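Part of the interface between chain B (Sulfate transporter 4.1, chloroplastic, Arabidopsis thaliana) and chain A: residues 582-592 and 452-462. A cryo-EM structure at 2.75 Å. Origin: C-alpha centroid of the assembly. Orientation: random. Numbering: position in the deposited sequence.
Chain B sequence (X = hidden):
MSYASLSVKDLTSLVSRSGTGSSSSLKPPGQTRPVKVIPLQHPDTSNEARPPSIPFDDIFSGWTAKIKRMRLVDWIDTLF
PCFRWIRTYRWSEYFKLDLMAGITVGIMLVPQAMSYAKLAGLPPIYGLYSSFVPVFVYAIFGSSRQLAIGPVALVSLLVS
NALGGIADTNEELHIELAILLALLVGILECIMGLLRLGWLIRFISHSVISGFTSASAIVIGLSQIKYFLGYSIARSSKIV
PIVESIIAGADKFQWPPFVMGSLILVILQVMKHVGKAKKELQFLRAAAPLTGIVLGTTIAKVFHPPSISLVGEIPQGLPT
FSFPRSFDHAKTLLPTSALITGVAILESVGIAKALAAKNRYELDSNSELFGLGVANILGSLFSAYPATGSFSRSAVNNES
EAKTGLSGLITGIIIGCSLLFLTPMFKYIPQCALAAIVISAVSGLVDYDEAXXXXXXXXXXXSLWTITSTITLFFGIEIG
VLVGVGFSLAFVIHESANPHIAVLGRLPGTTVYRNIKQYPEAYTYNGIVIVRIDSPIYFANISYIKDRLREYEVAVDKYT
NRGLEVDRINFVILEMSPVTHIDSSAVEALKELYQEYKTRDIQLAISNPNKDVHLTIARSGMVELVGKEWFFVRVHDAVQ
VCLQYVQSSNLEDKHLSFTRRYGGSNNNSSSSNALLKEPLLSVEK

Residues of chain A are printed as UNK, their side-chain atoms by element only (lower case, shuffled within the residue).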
ATOM      1  N   ILE B 582      -5.019   0.226  20.700  1.00 57.02           N
ATOM      2  CA  ILE B 582      -3.824  -0.590  20.536  1.00 57.02           C
ATOM      3  C   ILE B 582      -4.236  -2.003  20.154  1.00 57.02           C
ATOM      4  O   ILE B 582      -5.284  -2.502  20.576  1.00 57.02           O
ATOM      5  CB  ILE B 582      -2.944  -0.607  21.807  1.00 57.02           C
ATOM      6  CG1 ILE B 582      -3.742  -1.079  23.018  1.00 57.02           C
ATOM      7  CG2 ILE B 582      -2.338   0.752  22.064  1.00 57.02           C
ATOM      8  CD1 ILE B 582      -2.915  -1.166  24.275  1.00 57.02           C
ATOM      9  N   ASP B 583      -3.406  -2.647  19.341  1.00 57.46           N
ATOM     10  CA  ASP B 583      -3.643  -4.006  18.893  1.00 57.46           C
ATOM     11  C   ASP B 583      -2.736  -4.975  19.653  1.00 57.46           C
ATOM     12  O   ASP B 583      -2.078  -4.612  20.630  1.00 57.46           O
ATOM     13  CB  ASP B 583      -3.443  -4.101  17.380  1.00 57.46           C
ATOM     14  CG  ASP B 583      -2.047  -3.723  16.953  1.00 57.46           C
ATOM     15  OD1 ASP B 583      -1.317  -3.133  17.773  1.00 57.46           O
ATOM     16  OD2 ASP B 583      -1.677  -4.011  15.797  1.00 57.46           O
ATOM     17  N   SER B 584      -2.710  -6.231  19.203  1.00 58.99           N
ATOM     18  CA  SER B 584      -1.901  -7.250  19.865  1.00 58.99           C
ATOM     19  C   SER B 584      -0.413  -6.942  19.762  1.00 58.99           C
ATOM     20  O   SER B 584       0.343  -7.164  20.716  1.00 58.99           O
ATOM     21  CB  SER B 584      -2.198  -8.617  19.259  1.00 58.99           C
ATOM     22  OG  SER B 584      -1.620  -8.720  17.971  1.00 58.99           O
ATOM     23  N   SER B 585       0.033  -6.456  18.602  1.00 60.04           N
ATOM     24  CA  SER B 585       1.442  -6.111  18.445  1.00 60.04           C
ATOM     25  C   SER B 585       1.859  -5.053  19.455  1.00 60.04           C
ATOM     26  O   SER B 585       2.978  -5.087  19.980  1.00 60.04           O
ATOM     27  CB  SER B 585       1.713  -5.629  17.021  1.00 60.04           C
ATOM     28  OG  SER B 585       1.359  -6.619  16.072  1.00 60.04           O
ATOM     29  N   ALA B 586       0.960  -4.115  19.756  1.00 59.00           N
ATOM     30  CA  ALA B 586       1.280  -3.056  20.704  1.00 59.00           C
ATOM     31  C   ALA B 586       1.551  -3.618  22.093  1.00 59.00           C
ATOM     32  O   ALA B 586       2.549  -3.264  22.729  1.00 59.00           O
ATOM     33  CB  ALA B 586       0.145  -2.037  20.750  1.00 59.00           C
ATOM     34  N   VAL B 587       0.678  -4.498  22.585  1.00 61.85           N
ATOM     35  CA  VAL B 587       0.870  -5.033  23.929  1.00 61.85           C
ATOM     36  C   VAL B 587       2.061  -5.982  23.972  1.00 61.85           C
ATOM     37  O   VAL B 587       2.790  -6.034  24.968  1.00 61.85           O
ATOM     38  CB  VAL B 587      -0.418  -5.699  24.448  1.00 61.85           C
ATOM     39  CG1 VAL B 587      -1.440  -4.642  24.815  1.00 61.85           C
ATOM     40  CG2 VAL B 587      -0.987  -6.646  23.422  1.00 61.85           C
ATOM     41  N   GLU B 588       2.287  -6.746  22.897  1.00 65.82           N
ATOM     42  CA  GLU B 588       3.475  -7.598  22.855  1.00 65.82           C
ATOM     43  C   GLU B 588       4.751  -6.766  22.931  1.00 65.82           C
ATOM     44  O   GLU B 588       5.670  -7.081  23.699  1.00 65.82           O
ATOM     45  CB  GLU B 588       3.464  -8.459  21.594  1.00 65.82           C
ATOM     46  CG  GLU B 588       2.868  -9.840  21.802  1.00 65.82           C
ATOM     47  CD  GLU B 588       3.727 -10.711  22.705  1.00 65.82           C
ATOM     48  OE1 GLU B 588       4.900 -10.960  22.356  1.00 65.82           O
ATOM     49  OE2 GLU B 588       3.229 -11.145  23.767  1.00 65.82           O
ATOM     50  N   ALA B 589       4.819  -5.686  22.150  1.00 61.41           N
ATOM     51  CA  ALA B 589       5.991  -4.821  22.197  1.00 61.41           C
ATOM     52  C   ALA B 589       6.123  -4.143  23.552  1.00 61.41           C
ATOM     53  O   ALA B 589       7.235  -3.958  24.049  1.00 61.41           O
ATOM     54  CB  ALA B 589       5.926  -3.783  21.081  1.00 61.41           C
ATOM     55  N   LEU B 590       5.002  -3.751  24.159  1.00 63.89           N
ATOM     56  CA  LEU B 590       5.065  -3.126  25.474  1.00 63.89           C
ATOM     57  C   LEU B 590       5.617  -4.089  26.516  1.00 63.89           C
ATOM     58  O   LEU B 590       6.428  -3.701  27.362  1.00 63.89           O
ATOM     59  CB  LEU B 590       3.683  -2.618  25.878  1.00 63.89           C
ATOM     60  CG  LEU B 590       3.260  -1.288  25.249  1.00 63.89           C
ATOM     61  CD1 LEU B 590       1.850  -0.914  25.671  1.00 63.89           C
ATOM     62  CD2 LEU B 590       4.241  -0.190  25.618  1.00 63.89           C
ATOM     63  N   LYS B 591       5.197  -5.356  26.460  1.00 66.95           N
ATOM     64  CA  LYS B 591       5.746  -6.353  27.375  1.00 66.95           C
ATOM     65  C   LYS B 591       7.235  -6.571  27.130  1.00 66.95           C
ATOM     66  O   LYS B 591       8.019  -6.696  28.082  1.00 66.95           O
ATOM     67  CB  LYS B 591       4.977  -7.666  27.242  1.00 66.95           C
ATOM     68  CG  LYS B 591       3.580  -7.618  27.835  1.00 66.95           C
ATOM     69  CD  LYS B 591       2.992  -9.007  28.002  1.00 66.95           C
ATOM     70  CE  LYS B 591       2.517  -9.574  26.678  1.00 66.95           C
ATOM     71  NZ  LYS B 591       1.660 -10.774  26.876  1.00 66.95           N
ATOM     72  N   GLU B 592       7.647  -6.616  25.859  1.00 67.84           N
ATOM     73  CA  GLU B 592       9.066  -6.785  25.557  1.00 67.84           C
ATOM     74  C   GLU B 592       9.892  -5.615  26.082  1.00 67.84           C
ATOM     75  O   GLU B 592      10.965  -5.816  26.667  1.00 67.84           O
ATOM     76  CB  GLU B 592       9.271  -6.953  24.053  1.00 67.84           C
ATOM     77  CG  GLU B 592       8.713  -8.248  23.497  1.00 67.84           C
ATOM     78  CD  GLU B 592       8.875  -8.352  21.994  1.00 67.84           C
ATOM     79  OE1 GLU B 592       9.526  -7.465  21.402  1.00 67.84           O
ATOM     80  OE2 GLU B 592       8.352  -9.320  21.404  1.00 67.84           O
TER
ATOM     81  N   UNK A 452      -3.491 -18.623  19.568  1.00 59.02           N
ATOM     82  CA  UNK A 452      -4.296 -18.592  20.786  1.00 59.02           C
ATOM     83  C   UNK A 452      -4.238 -17.212  21.430  1.00 59.02           C
ATOM     84  O   UNK A 452      -5.257 -16.676  21.887  1.00 59.02           O
ATOM     85  c   UNK A 452      -3.600 -22.212  21.980  1.00 59.02           C
ATOM     86  c   UNK A 452      -4.152 -21.070  21.171  1.00 59.02           C
ATOM     87  c   UNK A 452      -3.836 -19.695  21.754  1.00 59.02           C
ATOM     88  c   UNK A 452      -4.498 -19.529  23.107  1.00 59.02           C
ATOM     89  N   UNK A 453      -3.046 -16.612  21.473  1.00 59.55           N
ATOM     90  CA  UNK A 453      -2.907 -15.279  22.052  1.00 59.55           C
ATOM     91  C   UNK A 453      -3.729 -14.251  21.283  1.00 59.55           C
ATOM     92  O   UNK A 453      -4.397 -13.402  21.886  1.00 59.55           O
ATOM     93  c   UNK A 453      -1.182 -13.517  22.644  1.00 59.55           C
ATOM     94  c   UNK A 453      -0.704 -10.998  23.693  1.00 59.55           C
ATOM     95  c   UNK A 453      -1.434 -14.878  22.074  1.00 59.55           C
ATOM     96  c   UNK A 453      -1.259 -13.298  24.005  1.00 59.55           C
ATOM     97  c   UNK A 453      -1.022 -12.047  24.529  1.00 59.55           C
ATOM     98  c   UNK A 453      -0.624 -11.204  22.335  1.00 59.55           C
ATOM     99  c   UNK A 453      -0.861 -12.458  21.815  1.00 59.55           C
ATOM    100  N   UNK A 454      -3.690 -14.313  19.951  1.00 56.55           N
ATOM    101  CA  UNK A 454      -4.478 -13.396  19.137  1.00 56.55           C
ATOM    102  C   UNK A 454      -5.967 -13.602  19.363  1.00 56.55           C
ATOM    103  O   UNK A 454      -6.725 -12.633  19.462  1.00 56.55           O
ATOM    104  c   UNK A 454      -4.138 -13.576  17.658  1.00 56.55           C
ATOM    105  c   UNK A 454      -2.525 -13.435  15.753  1.00 56.55           C
ATOM    106  c   UNK A 454      -2.389 -11.803  17.628  1.00 56.55           C
ATOM    107  c   UNK A 454      -2.714 -13.222  17.240  1.00 56.55           C
ATOM    108  N   UNK A 455      -6.408 -14.858  19.444  1.00 58.80           N
ATOM    109  CA  UNK A 455      -7.816 -15.111  19.720  1.00 58.80           C
ATOM    110  C   UNK A 455      -8.214 -14.519  21.064  1.00 58.80           C
ATOM    111  O   UNK A 455      -9.326 -14.001  21.219  1.00 58.80           O
ATOM    112  c   UNK A 455     -10.951 -16.694  18.048  1.00 58.80           C
ATOM    113  c   UNK A 455     -12.254 -16.804  17.609  1.00 58.80           C
ATOM    114  c   UNK A 455      -9.845 -17.294  21.440  1.00 58.80           C
ATOM    115  c   UNK A 455      -8.103 -16.610  19.698  1.00 58.80           C
ATOM    116  c   UNK A 455     -11.728 -17.323  20.246  1.00 58.80           C
ATOM    117  c   UNK A 455     -10.672 -16.956  19.391  1.00 58.80           C
ATOM    118  c   UNK A 455      -9.477 -16.941  20.176  1.00 58.80           C
ATOM    119  c   UNK A 455     -13.282 -17.170  18.481  1.00 58.80           C
ATOM    120  n   UNK A 455     -11.197 -17.523  21.492  1.00 58.80           N
ATOM    121  c   UNK A 455     -13.041 -17.434  19.801  1.00 58.80           C
ATOM    122  N   UNK A 456      -7.318 -14.586  22.047  1.00 64.79           N
ATOM    123  CA  UNK A 456      -7.627 -14.034  23.360  1.00 64.79           C
ATOM    124  C   UNK A 456      -7.671 -12.509  23.333  1.00 64.79           C
ATOM    125  O   UNK A 456      -8.517 -11.900  23.997  1.00 64.79           O
ATOM    126  n   UNK A 456      -4.535 -14.533  26.499  1.00 64.79           N
ATOM    127  c   UNK A 456      -6.608 -14.522  24.386  1.00 64.79           C
ATOM    128  c   UNK A 456      -6.832 -13.991  25.790  1.00 64.79           C
ATOM    129  n   UNK A 456      -2.370 -13.986  27.006  1.00 64.79           N
ATOM    130  c   UNK A 456      -3.639 -14.116  27.383  1.00 64.79           C
ATOM    131  n   UNK A 456      -3.978 -13.829  28.629  1.00 64.79           N
ATOM    132  c   UNK A 456      -5.952 -14.719  26.789  1.00 64.79           C
ATOM    133  N   UNK A 457      -6.780 -11.875  22.573  1.00 63.35           N
ATOM    134  CA  UNK A 457      -6.613 -10.427  22.671  1.00 63.35           C
ATOM    135  C   UNK A 457      -7.278  -9.692  21.513  1.00 63.35           C
ATOM    136  O   UNK A 457      -8.211  -8.908  21.721  1.00 63.35           O
ATOM    137  c   UNK A 457      -4.542 -10.533  24.073  1.00 63.35           C
ATOM    138  c   UNK A 457      -5.122 -10.055  22.758  1.00 63.35           C
ATOM    139  c   UNK A 457      -4.941  -8.557  22.617  1.00 63.35           C
ATOM    140  N   UNK A 458      -6.811  -9.931  20.288  1.00 59.82           N
ATOM    141  CA  UNK A 458      -7.215  -9.139  19.128  1.00 59.82           C
ATOM    142  C   UNK A 458      -7.761 -10.065  18.051  1.00 59.82           C
ATOM    143  O   UNK A 458      -6.994 -10.770  17.390  1.00 59.82           O
ATOM    144  o   UNK A 458      -7.701  -7.036  17.479  1.00 59.82           O
ATOM    145  c   UNK A 458      -6.481  -7.198  17.681  1.00 59.82           C
ATOM    146  o   UNK A 458      -5.607  -6.480  17.159  1.00 59.82           O
ATOM    147  c   UNK A 458      -6.041  -8.322  18.594  1.00 59.82           C
ATOM    148  N   UNK A 459      -9.081 -10.049  17.860  1.00 55.64           N
ATOM    149  CA  UNK A 459      -9.700 -10.965  16.908  1.00 55.64           C
ATOM    150  C   UNK A 459      -9.495 -10.544  15.458  1.00 55.64           C
ATOM    151  O   UNK A 459      -9.598 -11.391  14.568  1.00 55.64           O
ATOM    152  c   UNK A 459     -11.455 -12.071  18.362  1.00 55.64           C
ATOM    153  c   UNK A 459     -13.168 -13.150  19.815  1.00 55.64           C
ATOM    154  n   UNK A 459     -12.477 -12.748  21.069  1.00 55.64           N
ATOM    155  c   UNK A 459     -12.926 -12.157  18.695  1.00 55.64           C
ATOM    156  c   UNK A 459     -11.187 -11.113  17.217  1.00 55.64           C
ATOM    157  N   UNK A 460      -9.212  -9.270  15.193  1.00 54.27           N
ATOM    158  CA  UNK A 460      -8.834  -8.878  13.839  1.00 54.27           C
ATOM    159  C   UNK A 460      -7.496  -9.494  13.446  1.00 54.27           C
ATOM    160  O   UNK A 460      -7.339 -10.008  12.333  1.00 54.27           O
ATOM    161  n   UNK A 460      -6.020  -3.269  13.075  1.00 54.27           N
ATOM    162  c   UNK A 460      -8.342  -6.851  12.364  1.00 54.27           C
ATOM    163  n   UNK A 460      -6.359  -5.555  13.032  1.00 54.27           N
ATOM    164  n   UNK A 460      -4.388  -4.692  13.818  1.00 54.27           N
ATOM    165  c   UNK A 460      -8.779  -7.356  13.727  1.00 54.27           C
ATOM    166  c   UNK A 460      -7.701  -5.481  12.469  1.00 54.27           C
ATOM    167  c   UNK A 460      -5.599  -4.503  13.302  1.00 54.27           C
ATOM    168  N   UNK A 461      -6.523  -9.456  14.359  1.00 55.18           N
ATOM    169  CA  UNK A 461      -5.240 -10.094  14.102  1.00 55.18           C
ATOM    170  C   UNK A 461      -5.394 -11.603  13.984  1.00 55.18           C
ATOM    171  O   UNK A 461      -4.716 -12.240  13.171  1.00 55.18           O
ATOM    172  c   UNK A 461      -3.815  -8.288  15.157  1.00 55.18           C
ATOM    173  c   UNK A 461      -4.246  -9.740  15.205  1.00 55.18           C
ATOM    174  o   UNK A 461      -3.222  -7.811  16.144  1.00 55.18           O
ATOM    175  o   UNK A 461      -4.062  -7.627  14.130  1.00 55.18           O
ATOM    176  N   UNK A 462      -6.278 -12.195  14.790  1.00 51.11           N
ATOM    177  CA  UNK A 462      -6.540 -13.625  14.663  1.00 51.11           C
ATOM    178  C   UNK A 462      -7.143 -13.954  13.306  1.00 51.11           C
ATOM    179  O   UNK A 462      -6.803 -14.974  12.699  1.00 51.11           O
ATOM    180  c   UNK A 462      -7.376 -17.865  16.026  1.00 51.11           C
ATOM    181  c   UNK A 462      -9.059 -15.906  15.084  1.00 51.11           C
ATOM    182  c   UNK A 462      -8.573 -18.211  15.446  1.00 51.11           C
ATOM    183  c   UNK A 462      -7.464 -14.099  15.782  1.00 51.11           C
ATOM    184  c   UNK A 462      -7.022 -16.538  16.133  1.00 51.11           C
ATOM    185  c   UNK A 462      -7.858 -15.543  15.665  1.00 51.11           C
ATOM    186  c   UNK A 462      -9.416 -17.233  14.972  1.00 51.11           C
TER

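Position 452 carries four carbons, forked at the first, one arm two carbons long. It lies out of reach of this stretch of chain B. This is Ile A452.

Position 453 has one carbon and then a ring of six carbons. The ring sits in a hole formed by Ser B584, Val B587, Glu B588 and Lys B591. It is Phe A453. Its CE2 is 3.8 Å from Glu B588 CG, and its CE1 is 3.8 Å from Lys B591 NZ. Val B587 CG2 meets the ring edge, 4.4 Å from Phe A453 CZ.

Position 454 has four carbons, forked at the second. Their end comes near Ser B584. This is Leu A454, with CD2 3.2 Å from Ser B584 OG.

Position 455 has one carbon, then fused five- and six-membered rings holding eight carbons and one nitrogen. They touch nothing on this stretch of chain B. This is Trp A455, on the surface.

Position 456 has three carbons, a nitrogen, and a carbon carrying two more nitrogens. It makes no contact. This is Arg A456.

Position 457 has one carbon carrying two others. One of the outer carbons packs against Ser B584 and Val B587. This is Val A457, whose CG1 is 4.3 Å from Ser B584 CB.

Position 458 has two carbons, the second carrying two oxygens. One oxygen approaches Asp B583. This is Asp A458, the N-cap residue of the next helix. Its OD2 is 3.2 Å from Asp B583 CB.

Position 459 has four carbons in a row ending in nitrogen, out of reach of the chain B stretch. It is Lys A459.

Position 460 has the same atoms as 456. Its end reaches the carboxylate of Asp B583. This is Arg A460; NH2 forms a salt bridge with Asp B583 OD2 at 3.4 Å.

Position 461 has the same atoms as 458. One oxygen meets the hydroxyl of Ser B584. This is Asp A461. Ser B584 OG donates to its OD2 at 2.6 Å, and Ser B584 N adds a weak bond at 3.5 Å.

Position 462 has one carbon and a six-carbon ring, out of reach. It is Phe A462.

The contact pairs mutual packing at one end with a polar cluster at the other. Phe A453 enters a hole on chain B, and Ser B584 enters one on chain A. Asp A461 OD2 receives both bonds from the first turn of the chain B helix. Arg A460 NH2 also binds Asp A461 OD1 at 3.0 Å, so its positive charge sits among acidic groups from both chains.

Chain A (452-462) IFLWRVDKRDF
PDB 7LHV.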